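Local coordinates for protein beta-1,4-galactanase (Thielavia heterothallica, PDB 1HJS) that hydrolyses the beta-1,4-galactosidic linkages of type I arabinogalactans as a family 53 glycoside hydrolase of clan GH-A, at residues A[135-140]-A[179-184]; A[155-160]-A[199-204]; A[175-180]-A[204-209]; A[238-243]-A[289-294]. All blocks are in the same frame, centred on the assembly; numbering follows the deposited sequence. Where two conformers were deposited one is given.

Contact 1 (A[135-140]-A[179-184]); sequences EIRAGL and LDNGWD
A single charged pair, Arg137 with Asp180, bridges 135-140 and 179-184. Arg137 CG lies anti to the backbone N (chi1 -174°) and its chain bends at chi3, which brings the guanidinium alongside the carboxylate of Asp180. The salt bridge runs from Arg137 NH1 to Asp180 OD2 at 2.9 Å; OD2 sits at the guanidinium edge, near its plane, but the hydrogen bond within it is weak, with an N-H...O angle of only 127°. The Asp180 side chain leaves the backbone toward 135-140, with CG in the crowded position between its own N and carbonyl carbon.

The same Asp180 meets Glu135, the probable proton donor, through carbon rather than oxygen. Its CB packs against Glu135 CD at 3.7 Å, the two chains crossing at about a right angle. The two carboxylates keep apart, Glu135 OE1 being 5.1 Å from Asp180 OD2, and the negative charge there might raise the proton affinity of Glu135 somewhat, although Arg137 would offset part of it. Glu135 OE2 is hydrogen-bonded to Ser212 OG.

Apolar packing completes the contact: Ile136 CG1 meets Leu179 CD1 at 4.0 Å, and Trp191 of helix 185-196 touches both side chains. These loops follow strands 129-132 and 174-179 at the C-terminal end of the beta/alpha barrel, the rim that carries the active site in clan GH-A, where Glu135 faces Glu245, the probable nucleophile.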
loop_
_atom_site.group_PDB
_atom_site.type_symbol
_atom_site.label_atom_id
_atom_site.label_comp_id
_atom_site.label_asym_id
_atom_site.label_seq_id
_atom_site.Cartn_x
_atom_site.Cartn_y
_atom_site.Cartn_z
ATOM N N GLU A 135 -4.545 3.632 -4.813
ATOM C CA GLU A 135 -5.375 3.043 -5.869
ATOM C C GLU A 135 -6.104 4.122 -6.666
ATOM O O GLU A 135 -7.331 4.120 -6.751
ATOM C CB GLU A 135 -6.391 2.063 -5.270
ATOM C CG GLU A 135 -5.749 0.923 -4.483
ATOM C CD GLU A 135 -6.728 -0.186 -4.143
ATOM O OE1 GLU A 135 -7.941 0.094 -4.085
ATOM O OE2 GLU A 135 -6.286 -1.334 -3.921
ATOM N N ILE A 136 -5.338 5.027 -7.269
ATOM C CA ILE A 136 -5.926 6.125 -8.028
ATOM C C ILE A 136 -6.248 5.770 -9.477
ATOM O O ILE A 136 -6.112 6.600 -10.380
ATOM C CB ILE A 136 -5.007 7.369 -7.987
ATOM C CG1 ILE A 136 -3.609 7.022 -8.507
ATOM C CG2 ILE A 136 -4.921 7.893 -6.558
ATOM C CD1 ILE A 136 -2.681 8.235 -8.607
ATOM N N ARG A 137 -6.699 4.534 -9.683
ATOM C CA ARG A 137 -7.052 4.029 -11.010
ATOM C C ARG A 137 -8.211 4.802 -11.646
ATOM O O ARG A 137 -8.350 4.839 -12.873
ATOM C CB ARG A 137 -7.424 2.554 -10.905
ATOM C CG ARG A 137 -7.669 1.870 -12.230
ATOM C CD ARG A 137 -8.625 0.711 -12.011
ATOM N NE ARG A 137 -10.010 1.149 -12.054
ATOM C CZ ARG A 137 -11.025 0.504 -11.488
ATOM N NH1 ARG A 137 -10.822 -0.618 -10.809
ATOM N NH2 ARG A 137 -12.255 0.971 -11.632
ATOM N N ALA A 138 -9.059 5.393 -10.813
ATOM C CA ALA A 138 -10.178 6.185 -11.314
ATOM C C ALA A 138 -9.912 7.647 -10.954
ATOM O O ALA A 138 -10.827 8.467 -10.886
ATOM C CB ALA A 138 -11.490 5.705 -10.696
ATOM N N GLY A 139 -8.640 7.958 -10.719
ATOM C CA GLY A 139 -8.252 9.312 -10.373
ATOM C C GLY A 139 -8.197 9.546 -8.876
ATOM O O GLY A 139 -8.175 8.597 -8.079
ATOM N N LEU A 140 -8.177 10.817 -8.492
ATOM C CA LEU A 140 -8.124 11.199 -7.086
ATOM C C LEU A 140 -8.809 12.545 -6.917
ATOM O O LEU A 140 -9.143 13.199 -7.906
ATOM C CB LEU A 140 -6.670 11.323 -6.622
ATOM C CG LEU A 140 -5.886 12.520 -7.182
ATOM C CD1 LEU A 140 -4.609 12.715 -6.370
ATOM C CD2 LEU A 140 -5.563 12.298 -8.654
ATOM N N LEU A 179 -1.891 1.890 -8.325
ATOM C CA LEU A 179 -3.143 1.519 -8.981
ATOM C C LEU A 179 -3.573 0.135 -8.480
ATOM O O LEU A 179 -2.742 -0.666 -8.048
ATOM C CB LEU A 179 -2.949 1.462 -10.503
ATOM C CG LEU A 179 -3.131 2.739 -11.330
ATOM C CD1 LEU A 179 -2.462 3.918 -10.666
ATOM C CD2 LEU A 179 -2.595 2.497 -12.741
ATOM N N ASP A 180 -4.869 -0.148 -8.536
ATOM C CA ASP A 180 -5.370 -1.450 -8.103
ATOM C C ASP A 180 -5.244 -2.453 -9.255
ATOM O O ASP A 180 -4.690 -2.133 -10.309
ATOM C CB ASP A 180 -6.834 -1.326 -7.675
ATOM C CG ASP A 180 -7.763 -1.059 -8.843
ATOM O OD1 ASP A 180 -7.375 -0.297 -9.753
ATOM O OD2 ASP A 180 -8.885 -1.609 -8.848
ATOM N N ASN A 181 -5.753 -3.665 -9.040
ATOM C CA ASN A 181 -5.737 -4.729 -10.046
ATOM C C ASN A 181 -4.444 -4.835 -10.862
ATOM O O ASN A 181 -4.446 -4.657 -12.087
ATOM C CB ASN A 181 -6.931 -4.563 -10.999
ATOM C CG ASN A 181 -8.271 -4.641 -10.280
ATOM O OD1 ASN A 181 -8.387 -5.271 -9.227
ATOM N ND2 ASN A 181 -9.293 -4.012 -10.854
ATOM N N GLY A 182 -3.347 -5.154 -10.183
ATOM C CA GLY A 182 -2.066 -5.275 -10.855
ATOM C C GLY A 182 -2.038 -6.290 -11.980
ATOM O O GLY A 182 -1.167 -6.229 -12.850
ATOM N N TRP A 183 -2.985 -7.224 -11.967
ATOM C CA TRP A 183 -3.062 -8.260 -12.994
ATOM C C TRP A 183 -3.678 -7.751 -14.294
ATOM O O TRP A 183 -3.544 -8.387 -15.338
ATOM C CB TRP A 183 -3.908 -9.431 -12.489
ATOM C CG TRP A 183 -5.252 -8.995 -11.982
ATOM C CD1 TRP A 183 -5.576 -8.670 -10.693
ATOM C CD2 TRP A 183 -6.437 -8.778 -12.759
ATOM N NE1 TRP A 183 -6.885 -8.266 -10.621
ATOM C CE2 TRP A 183 -7.439 -8.323 -11.873
ATOM C CE3 TRP A 183 -6.750 -8.924 -14.118
ATOM C CZ2 TRP A 183 -8.734 -8.013 -12.301
ATOM C CZ3 TRP A 183 -8.044 -8.613 -14.544
ATOM C CH2 TRP A 183 -9.017 -8.164 -13.635
ATOM N N ASP A 184 -4.357 -6.611 -14.217
ATOM C CA ASP A 184 -5.039 -6.026 -15.373
ATOM C C ASP A 184 -4.145 -5.098 -16.190
ATOM O O ASP A 184 -4.184 -3.879 -16.013
ATOM C CB ASP A 184 -6.278 -5.265 -14.889
ATOM C CG ASP A 184 -7.164 -4.793 -16.027
ATOM O OD1 ASP A 184 -6.783 -4.961 -17.202
ATOM O OD2 ASP A 184 -8.251 -4.246 -15.734
#

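Contact 2 (A[155-160]-A[199-204]); sequences RLLHSA and GTLELS
The imidazole of His158 meets the ring of Trp162, their planes about 50° apart, and has Thr200 O and Leu201 CA close by. This is the outer layer of the beta/alpha barrel, where helix 150-165 packs against the loop that leads from helix 185-196 to strand 208-212. His158 CG is anti to its backbone N (chi1 179°), which carries the ring out to the loop. ND1 comes within 3.2 Å of Thr200 O, but at an angle too poor for a hydrogen bond; its true partner is Asp205 OD2, which also accepts from Glu202 N. An alanine here would remove the ring and its bond to Asp205, and would probably leave the loop at Thr200 less firmly held against the helix.

Leu201 forms the apolar half of the contact. Its two methyls divide the work: CD1 rests on the helix backbone, 3.8 Å from His158 N, while CD2 meets the Leu157 side chain, with Leu157 CB and CD1 both close by. Val195 of helix 185-196 also touches Leu201, and Trp191 touches Leu157. One turn back, where Arg155 reaches away to a salt bridge with Asp103, Thr200 OG1 approaches Arg155 N at 3.5 Å without bonding to it.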
loop_
_atom_site.group_PDB
_atom_site.type_symbol
_atom_site.label_atom_id
_atom_site.label_comp_id
_atom_site.label_asym_id
_atom_site.label_seq_id
_atom_site.Cartn_x
_atom_site.Cartn_y
_atom_site.Cartn_z
ATOM N N ARG A 155 -1.712 16.989 -13.634
ATOM C CA ARG A 155 -1.353 18.222 -12.950
ATOM C C ARG A 155 -1.307 18.028 -11.436
ATOM O O ARG A 155 -0.382 18.492 -10.763
ATOM C CB ARG A 155 -2.357 19.316 -13.307
ATOM C CG ARG A 155 -2.145 20.616 -12.568
ATOM C CD ARG A 155 -1.827 21.746 -13.532
ATOM N NE ARG A 155 -2.526 22.969 -13.146
ATOM C CZ ARG A 155 -3.597 23.451 -13.769
ATOM N NH1 ARG A 155 -4.104 22.821 -14.825
ATOM N NH2 ARG A 155 -4.171 24.557 -13.324
ATOM N N LEU A 156 -2.314 17.347 -10.904
ATOM C CA LEU A 156 -2.372 17.095 -9.472
ATOM C C LEU A 156 -1.189 16.239 -9.020
ATOM O O LEU A 156 -0.523 16.561 -8.032
ATOM C CB LEU A 156 -3.696 16.408 -9.111
ATOM C CG LEU A 156 -4.955 17.275 -9.232
ATOM C CD1 LEU A 156 -6.199 16.404 -9.094
ATOM C CD2 LEU A 156 -4.940 18.360 -8.159
ATOM N N LEU A 157 -0.919 15.157 -9.746
ATOM C CA LEU A 157 0.188 14.274 -9.388
ATOM C C LEU A 157 1.532 15.000 -9.484
ATOM O O LEU A 157 2.438 14.756 -8.679
ATOM C CB LEU A 157 0.179 13.021 -10.273
ATOM C CG LEU A 157 -1.040 12.115 -10.050
ATOM C CD1 LEU A 157 -0.991 10.933 -11.001
ATOM C CD2 LEU A 157 -1.066 11.631 -8.605
ATOM N N HIS A 158 1.656 15.902 -10.455
ATOM C CA HIS A 158 2.892 16.672 -10.613
ATOM C C HIS A 158 3.094 17.537 -9.369
ATOM O O HIS A 158 4.204 17.639 -8.842
ATOM C CB HIS A 158 2.814 17.564 -11.858
ATOM C CG HIS A 158 4.034 18.406 -12.081
ATOM N ND1 HIS A 158 5.239 17.880 -12.499
ATOM C CD2 HIS A 158 4.235 19.738 -11.941
ATOM C CE1 HIS A 158 6.128 18.852 -12.609
ATOM N NE2 HIS A 158 5.544 19.989 -12.277
ATOM N N SER A 159 2.012 18.153 -8.901
ATOM C CA SER A 159 2.065 19.002 -7.718
ATOM C C SER A 159 2.418 18.200 -6.473
ATOM O O SER A 159 3.223 18.644 -5.653
ATOM C CB SER A 159 0.726 19.708 -7.508
ATOM O OG SER A 159 0.468 20.623 -8.560
ATOM N N ALA A 160 1.808 17.024 -6.331
ATOM C CA ALA A 160 2.069 16.160 -5.182
ATOM C C ALA A 160 3.529 15.714 -5.185
ATOM O O ALA A 160 4.208 15.763 -4.160
ATOM C CB ALA A 160 1.148 14.938 -5.218
ATOM N N GLY A 199 1.936 15.577 -20.477
ATOM C CA GLY A 199 3.125 16.406 -20.464
ATOM C C GLY A 199 3.487 17.049 -19.135
ATOM O O GLY A 199 4.664 17.309 -18.881
ATOM N N THR A 200 2.497 17.316 -18.288
ATOM C CA THR A 200 2.762 17.933 -16.990
ATOM C C THR A 200 3.500 16.963 -16.072
ATOM O O THR A 200 4.584 17.275 -15.579
ATOM C CB THR A 200 1.461 18.397 -16.316
ATOM O OG1 THR A 200 0.528 17.312 -16.279
ATOM C CG2 THR A 200 0.853 19.558 -17.089
ATOM N N LEU A 201 2.917 15.791 -15.835
ATOM C CA LEU A 201 3.583 14.792 -15.009
ATOM C C LEU A 201 4.572 14.084 -15.924
ATOM O O LEU A 201 4.180 13.509 -16.940
ATOM C CB LEU A 201 2.586 13.769 -14.457
ATOM C CG LEU A 201 3.229 12.664 -13.606
ATOM C CD1 LEU A 201 3.716 13.251 -12.288
ATOM C CD2 LEU A 201 2.227 11.554 -13.344
ATOM N N GLU A 202 5.851 14.141 -15.581
ATOM C CA GLU A 202 6.879 13.493 -16.387
ATOM C C GLU A 202 7.291 12.176 -15.751
ATOM O O GLU A 202 7.115 11.984 -14.551
ATOM C CB GLU A 202 8.112 14.388 -16.504
ATOM C CG GLU A 202 7.853 15.743 -17.126
ATOM C CD GLU A 202 9.138 16.497 -17.380
ATOM O OE1 GLU A 202 9.949 16.022 -18.202
ATOM O OE2 GLU A 202 9.342 17.557 -16.755
ATOM N N LEU A 203 7.844 11.273 -16.557
ATOM C CA LEU A 203 8.292 9.988 -16.043
ATOM C C LEU A 203 9.305 10.197 -14.927
ATOM O O LEU A 203 9.364 9.417 -13.979
ATOM C CB LEU A 203 8.936 9.148 -17.151
ATOM C CG LEU A 203 8.080 8.048 -17.780
ATOM C CD1 LEU A 203 8.940 7.232 -18.727
ATOM C CD2 LEU A 203 7.494 7.149 -16.698
ATOM N N SER A 204 10.098 11.257 -15.047
ATOM C CA SER A 204 11.114 11.569 -14.050
ATOM C C SER A 204 10.531 12.084 -12.736
ATOM O O SER A 204 11.254 12.201 -11.746
ATOM C CB SER A 204 12.098 12.602 -14.604
ATOM O OG SER A 204 11.457 13.841 -14.853
#

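Contact 3 (A[175-180]-A[204-209]); sequences IMIHLD and SDFDMM
Ile175 is gripped at both ends of its backbone. Its N-H points almost straight at Asp207 OD2, 2.9 Å from Ile175 N with an angle of 176°, using that oxygen's anti lone pair. Its carbonyl takes two donors: Asp207 N at 2.7 Å from Ile175 O, in the carbonyl plane, and Met208 N, which lies above that plane. Two residues on, Ile177 N donates to Met208 O at 3.0 Å, and the chains run on as parallel strands, with Met176 bridged to Met208 and Ile177 to Met209.

On the sheet face of Met176 and Met208 their CB atoms lie 3.9 Å apart, and both chains bend at chi3 so that Met176 CE comes beside Met208 SD. On the other face, Phe206 CG sits in the crowded position (chi1 66°), which sets the ring under Ile177: the CD1 methyl stands 3.6 Å from the ring centroid, almost on its normal, a CH-pi contact. An alanine for Phe206 would remove the ring under Ile177 CD1 and the cation-pi partner of Lys239, and would probably loosen this end of strand 208-212. Helix 185-196 lies over Ile177 and Met209, completing the beta-alpha-beta crossover between neighbouring strands of the TIM barrel.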
loop_
_atom_site.group_PDB
_atom_site.type_symbol
_atom_site.label_atom_id
_atom_site.label_comp_id
_atom_site.label_asym_id
_atom_site.label_seq_id
_atom_site.Cartn_x
_atom_site.Cartn_y
_atom_site.Cartn_z
ATOM N N ILE A 175 9.234 8.040 -4.918
ATOM C CA ILE A 175 7.851 8.449 -5.125
ATOM C C ILE A 175 7.103 7.387 -5.919
ATOM O O ILE A 175 7.536 6.973 -6.995
ATOM C CB ILE A 175 7.788 9.804 -5.846
ATOM C CG1 ILE A 175 8.484 10.864 -4.985
ATOM C CG2 ILE A 175 6.340 10.199 -6.095
ATOM C CD1 ILE A 175 8.636 12.213 -5.656
ATOM N N MET A 176 5.972 6.951 -5.380
ATOM C CA MET A 176 5.186 5.901 -6.017
ATOM C C MET A 176 3.769 6.282 -6.416
ATOM O O MET A 176 3.107 7.058 -5.736
ATOM C CB MET A 176 5.108 4.694 -5.079
ATOM C CG MET A 176 4.119 3.619 -5.517
ATOM S SD MET A 176 3.873 2.384 -4.227
ATOM C CE MET A 176 5.384 1.458 -4.361
ATOM N N ILE A 177 3.327 5.728 -7.541
ATOM C CA ILE A 177 1.965 5.907 -8.026
ATOM C C ILE A 177 1.397 4.504 -7.860
ATOM O O ILE A 177 2.002 3.521 -8.302
ATOM C CB ILE A 177 1.916 6.349 -9.501
ATOM C CG1 ILE A 177 2.317 7.826 -9.599
ATOM C CG2 ILE A 177 0.512 6.149 -10.062
ATOM C CD1 ILE A 177 2.389 8.364 -11.025
ATOM N N HIS A 178 0.243 4.420 -7.210
ATOM C CA HIS A 178 -0.388 3.146 -6.898
ATOM C C HIS A 178 -1.769 2.944 -7.518
ATOM O O HIS A 178 -2.691 3.714 -7.261
ATOM C CB HIS A 178 -0.482 3.032 -5.366
ATOM C CG HIS A 178 -1.273 1.858 -4.877
ATOM N ND1 HIS A 178 -1.863 1.834 -3.630
ATOM C CD2 HIS A 178 -1.565 0.668 -5.455
ATOM C CE1 HIS A 178 -2.488 0.681 -3.463
ATOM N NE2 HIS A 178 -2.323 -0.044 -4.555
ATOM N N LEU A 179 -1.891 1.890 -8.325
ATOM C CA LEU A 179 -3.143 1.519 -8.981
ATOM C C LEU A 179 -3.573 0.135 -8.480
ATOM O O LEU A 179 -2.742 -0.666 -8.048
ATOM C CB LEU A 179 -2.949 1.462 -10.503
ATOM C CG LEU A 179 -3.131 2.739 -11.330
ATOM C CD1 LEU A 179 -2.462 3.918 -10.666
ATOM C CD2 LEU A 179 -2.595 2.497 -12.741
ATOM N N ASP A 180 -4.869 -0.148 -8.536
ATOM C CA ASP A 180 -5.370 -1.450 -8.103
ATOM C C ASP A 180 -5.244 -2.453 -9.255
ATOM O O ASP A 180 -4.690 -2.133 -10.309
ATOM C CB ASP A 180 -6.834 -1.326 -7.675
ATOM C CG ASP A 180 -7.763 -1.059 -8.843
ATOM O OD1 ASP A 180 -7.375 -0.297 -9.753
ATOM O OD2 ASP A 180 -8.885 -1.609 -8.848
ATOM N N SER A 204 10.098 11.257 -15.047
ATOM C CA SER A 204 11.114 11.569 -14.050
ATOM C C SER A 204 10.531 12.084 -12.736
ATOM O O SER A 204 11.254 12.201 -11.746
ATOM C CB SER A 204 12.098 12.602 -14.604
ATOM O OG SER A 204 11.457 13.841 -14.853
ATOM N N ASP A 205 9.234 12.388 -12.719
ATOM C CA ASP A 205 8.606 12.899 -11.503
ATOM C C ASP A 205 8.343 11.828 -10.447
ATOM O O ASP A 205 8.145 12.150 -9.281
ATOM C CB ASP A 205 7.297 13.633 -11.818
ATOM C CG ASP A 205 7.522 14.980 -12.499
ATOM O OD1 ASP A 205 8.526 15.658 -12.187
ATOM O OD2 ASP A 205 6.679 15.374 -13.334
ATOM N N PHE A 206 8.312 10.561 -10.847
ATOM C CA PHE A 206 8.101 9.496 -9.872
ATOM C C PHE A 206 9.073 8.349 -10.106
ATOM O O PHE A 206 9.696 8.258 -11.166
ATOM C CB PHE A 206 6.639 9.012 -9.858
ATOM C CG PHE A 206 6.193 8.329 -11.116
ATOM C CD1 PHE A 206 5.990 9.051 -12.285
ATOM C CD2 PHE A 206 5.944 6.959 -11.120
ATOM C CE1 PHE A 206 5.542 8.422 -13.442
ATOM C CE2 PHE A 206 5.495 6.315 -12.272
ATOM C CZ PHE A 206 5.292 7.049 -13.437
ATOM N N ASP A 207 9.199 7.472 -9.115
ATOM C CA ASP A 207 10.167 6.386 -9.188
ATOM C C ASP A 207 9.625 4.965 -9.178
ATOM O O ASP A 207 10.292 4.040 -9.649
ATOM C CB ASP A 207 11.140 6.539 -8.019
ATOM C CG ASP A 207 11.613 7.968 -7.849
ATOM O OD1 ASP A 207 12.308 8.461 -8.756
ATOM O OD2 ASP A 207 11.285 8.601 -6.820
ATOM N N MET A 208 8.425 4.787 -8.648
ATOM C CA MET A 208 7.863 3.452 -8.538
ATOM C C MET A 208 6.412 3.331 -8.964
ATOM O O MET A 208 5.644 4.290 -8.906
ATOM C CB MET A 208 7.953 2.977 -7.086
ATOM C CG MET A 208 9.296 3.124 -6.425
ATOM S SD MET A 208 9.179 2.583 -4.688
ATOM C CE MET A 208 9.370 0.810 -4.883
ATOM N N MET A 209 6.053 2.123 -9.381
ATOM C CA MET A 209 4.688 1.803 -9.765
ATOM C C MET A 209 4.266 0.686 -8.830
ATOM O O MET A 209 4.872 -0.391 -8.821
ATOM C CB MET A 209 4.615 1.312 -11.211
ATOM C CG MET A 209 4.979 2.370 -12.231
ATOM S SD MET A 209 4.750 1.784 -13.915
ATOM C CE MET A 209 4.683 3.354 -14.776
#

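Contact 4 (A[238-243]-A[289-294]); sequences NKEIAV and RGVGLF
Strands 240-243 and 290-294 run parallel, their axes 4.6 Å apart at the closest approach and 25° from alignment, with a beta bulge that shifts the register by one between Ile241 and Ala242. The bonding ladder starts with Ile241 N to Arg289 O at 2.8 Å. Ile241 O then receives Val291 N, nearly along the C=O axis, and past the bulge Val243 N donates to Gly292 O. Phe294 N closes the series on Val243 O at 2.9 Å, and that oxygen also lies in the plane of the Phe294 ring, at its edge.

Gly292 pairs with Ala242, where space is short: Ala242 CB is already 3.4 Å from Gly292 O, and a CB on Gly292 would come equally close to Ala242 CB.

At the N-terminal end Arg289 reaches over to the residues that lead into strand 240-243. Bent at chi3, it brings NH1 to Asn238 O at 2.6 Å, an acceptor in the guanidinium plane, while in one of the two conformers of Asn238 the amide ND2 sits beside Arg289 CD. Glu240 CG lies over one face of the guanidinium, 4.2 Å above its plane. The extended Glu240 chain then crosses Val291 at about a right angle, OE2 coming 3.8 Å from Val291 CG1; OE1 makes a salt bridge with Lys174.

Val243 and Leu293 share the face covered by helix 270-285. Neighbouring parallel strands of this kind, each backed by helices, form the wall of the TIM barrel, and strand 240-245 ends at Glu245, the probable nucleophile.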
loop_
_atom_site.group_PDB
_atom_site.type_symbol
_atom_site.label_atom_id
_atom_site.label_comp_id
_atom_site.label_asym_id
_atom_site.label_seq_id
_atom_site.Cartn_x
_atom_site.Cartn_y
_atom_site.Cartn_z
ATOM N N ASN A 238 10.029 1.130 -17.344
ATOM C CA ASN A 238 11.256 0.844 -16.599
ATOM C C ASN A 238 11.329 1.451 -15.190
ATOM O O ASN A 238 12.386 1.919 -14.767
ATOM C CB ASN A 238 12.461 1.319 -17.417
ATOM C CG ASN A 238 13.791 0.865 -16.833
ATOM O OD1 ASN A 238 14.743 1.641 -16.764
ATOM N ND2 ASN A 238 13.867 -0.395 -16.425
ATOM N N LYS A 239 10.221 1.426 -14.453
ATOM C CA LYS A 239 10.203 1.962 -13.088
ATOM C C LYS A 239 10.306 0.799 -12.110
ATOM O O LYS A 239 10.060 -0.345 -12.486
ATOM C CB LYS A 239 8.890 2.712 -12.821
ATOM C CG LYS A 239 8.753 4.026 -13.573
ATOM C CD LYS A 239 9.853 4.993 -13.164
ATOM C CE LYS A 239 9.718 6.326 -13.875
ATOM N NZ LYS A 239 10.814 7.259 -13.462
ATOM N N GLU A 240 10.684 1.071 -10.865
ATOM C CA GLU A 240 10.751 -0.009 -9.888
ATOM C C GLU A 240 9.305 -0.423 -9.661
ATOM O O GLU A 240 8.407 0.414 -9.678
ATOM C CB GLU A 240 11.387 0.457 -8.579
ATOM C CG GLU A 240 12.866 0.784 -8.705
ATOM C CD GLU A 240 13.587 0.738 -7.368
ATOM O OE1 GLU A 240 13.064 1.312 -6.393
ATOM O OE2 GLU A 240 14.676 0.129 -7.297
ATOM N N ILE A 241 9.084 -1.714 -9.451
ATOM C CA ILE A 241 7.733 -2.231 -9.282
ATOM C C ILE A 241 7.513 -2.985 -7.976
ATOM O O ILE A 241 8.408 -3.668 -7.479
ATOM C CB ILE A 241 7.394 -3.153 -10.468
ATOM C CG1 ILE A 241 7.303 -2.311 -11.744
ATOM C CG2 ILE A 241 6.115 -3.933 -10.202
ATOM C CD1 ILE A 241 7.343 -3.126 -13.009
ATOM N N ALA A 242 6.310 -2.858 -7.426
ATOM C CA ALA A 242 5.985 -3.547 -6.186
ATOM C C ALA A 242 4.504 -3.850 -6.029
ATOM O O ALA A 242 3.641 -3.104 -6.503
ATOM C CB ALA A 242 6.459 -2.722 -4.989
ATOM N N VAL A 243 4.220 -4.967 -5.372
ATOM C CA VAL A 243 2.852 -5.343 -5.063
ATOM C C VAL A 243 2.758 -4.737 -3.670
ATOM O O VAL A 243 3.402 -5.217 -2.737
ATOM C CB VAL A 243 2.680 -6.873 -4.991
ATOM C CG1 VAL A 243 1.321 -7.215 -4.386
ATOM C CG2 VAL A 243 2.788 -7.472 -6.397
ATOM N N ARG A 289 13.323 -4.961 -12.219
ATOM C CA ARG A 289 13.162 -3.945 -11.187
ATOM C C ARG A 289 11.987 -4.212 -10.247
ATOM O O ARG A 289 11.440 -3.274 -9.660
ATOM C CB ARG A 289 13.005 -2.555 -11.812
ATOM C CG ARG A 289 14.058 -2.225 -12.860
ATOM C CD ARG A 289 14.055 -0.743 -13.183
ATOM N NE ARG A 289 15.035 -0.025 -12.378
ATOM C CZ ARG A 289 15.123 1.301 -12.294
ATOM N NH1 ARG A 289 14.277 2.075 -12.964
ATOM N NH2 ARG A 289 16.071 1.856 -11.548
ATOM N N GLY A 290 11.588 -5.478 -10.125
ATOM C CA GLY A 290 10.514 -5.830 -9.204
ATOM C C GLY A 290 11.219 -5.831 -7.861
ATOM O O GLY A 290 12.098 -6.669 -7.627
ATOM N N VAL A 291 10.848 -4.917 -6.971
ATOM C CA VAL A 291 11.555 -4.815 -5.702
ATOM C C VAL A 291 10.799 -4.967 -4.389
ATOM O O VAL A 291 11.427 -4.978 -3.328
ATOM C CB VAL A 291 12.299 -3.472 -5.633
ATOM C CG1 VAL A 291 13.270 -3.360 -6.788
ATOM C CG2 VAL A 291 11.298 -2.326 -5.676
ATOM N N GLY A 292 9.479 -5.082 -4.422
ATOM C CA GLY A 292 8.784 -5.193 -3.151
ATOM C C GLY A 292 7.439 -5.889 -3.102
ATOM O O GLY A 292 6.750 -6.042 -4.112
ATOM N N LEU A 293 7.083 -6.314 -1.894
ATOM C CA LEU A 293 5.814 -6.976 -1.628
ATOM C C LEU A 293 5.367 -6.568 -0.236
ATOM O O LEU A 293 6.150 -6.632 0.716
ATOM C CB LEU A 293 5.964 -8.499 -1.696
ATOM C CG LEU A 293 4.692 -9.326 -1.446
ATOM C CD1 LEU A 293 4.872 -10.726 -1.999
ATOM C CD2 LEU A 293 4.386 -9.388 0.047
ATOM N N PHE A 294 4.116 -6.138 -0.118
ATOM C CA PHE A 294 3.566 -5.744 1.173
ATOM C C PHE A 294 2.249 -6.455 1.440
ATOM O O PHE A 294 1.311 -6.339 0.651
ATOM C CB PHE A 294 3.322 -4.235 1.224
ATOM C CG PHE A 294 4.582 -3.412 1.228
ATOM C CD1 PHE A 294 5.314 -3.231 0.059
ATOM C CD2 PHE A 294 5.033 -2.823 2.406
ATOM C CE1 PHE A 294 6.490 -2.468 0.062
ATOM C CE2 PHE A 294 6.206 -2.059 2.423
ATOM C CZ PHE A 294 6.935 -1.882 1.247
#

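How the contacts relate
From the N terminus, contact 1 opens just after strand 129-132 and closes beyond strand 174-179. Contact 2 opens on helix 150-165 within that loop and closes after helix 185-196, so the two cross; they meet where Ile136 packs on Leu157. Contact 3 begins where contact 1 ends, sharing Leu179 and Asp180, and crosses contact 2, with which it shares Ser204; His158 and Asp205 join the pair. Contact 4 follows in series, closing the loop through helix 270-285. Lys239 NZ hydrogen-bonds back to the carbonyl oxygens of Leu203 and Phe206, tying contact 4 to contacts 2 and 3. Together they bind the active-site rim, the outer helices and strands 174-179, 208-212, 240-245 and 290-296.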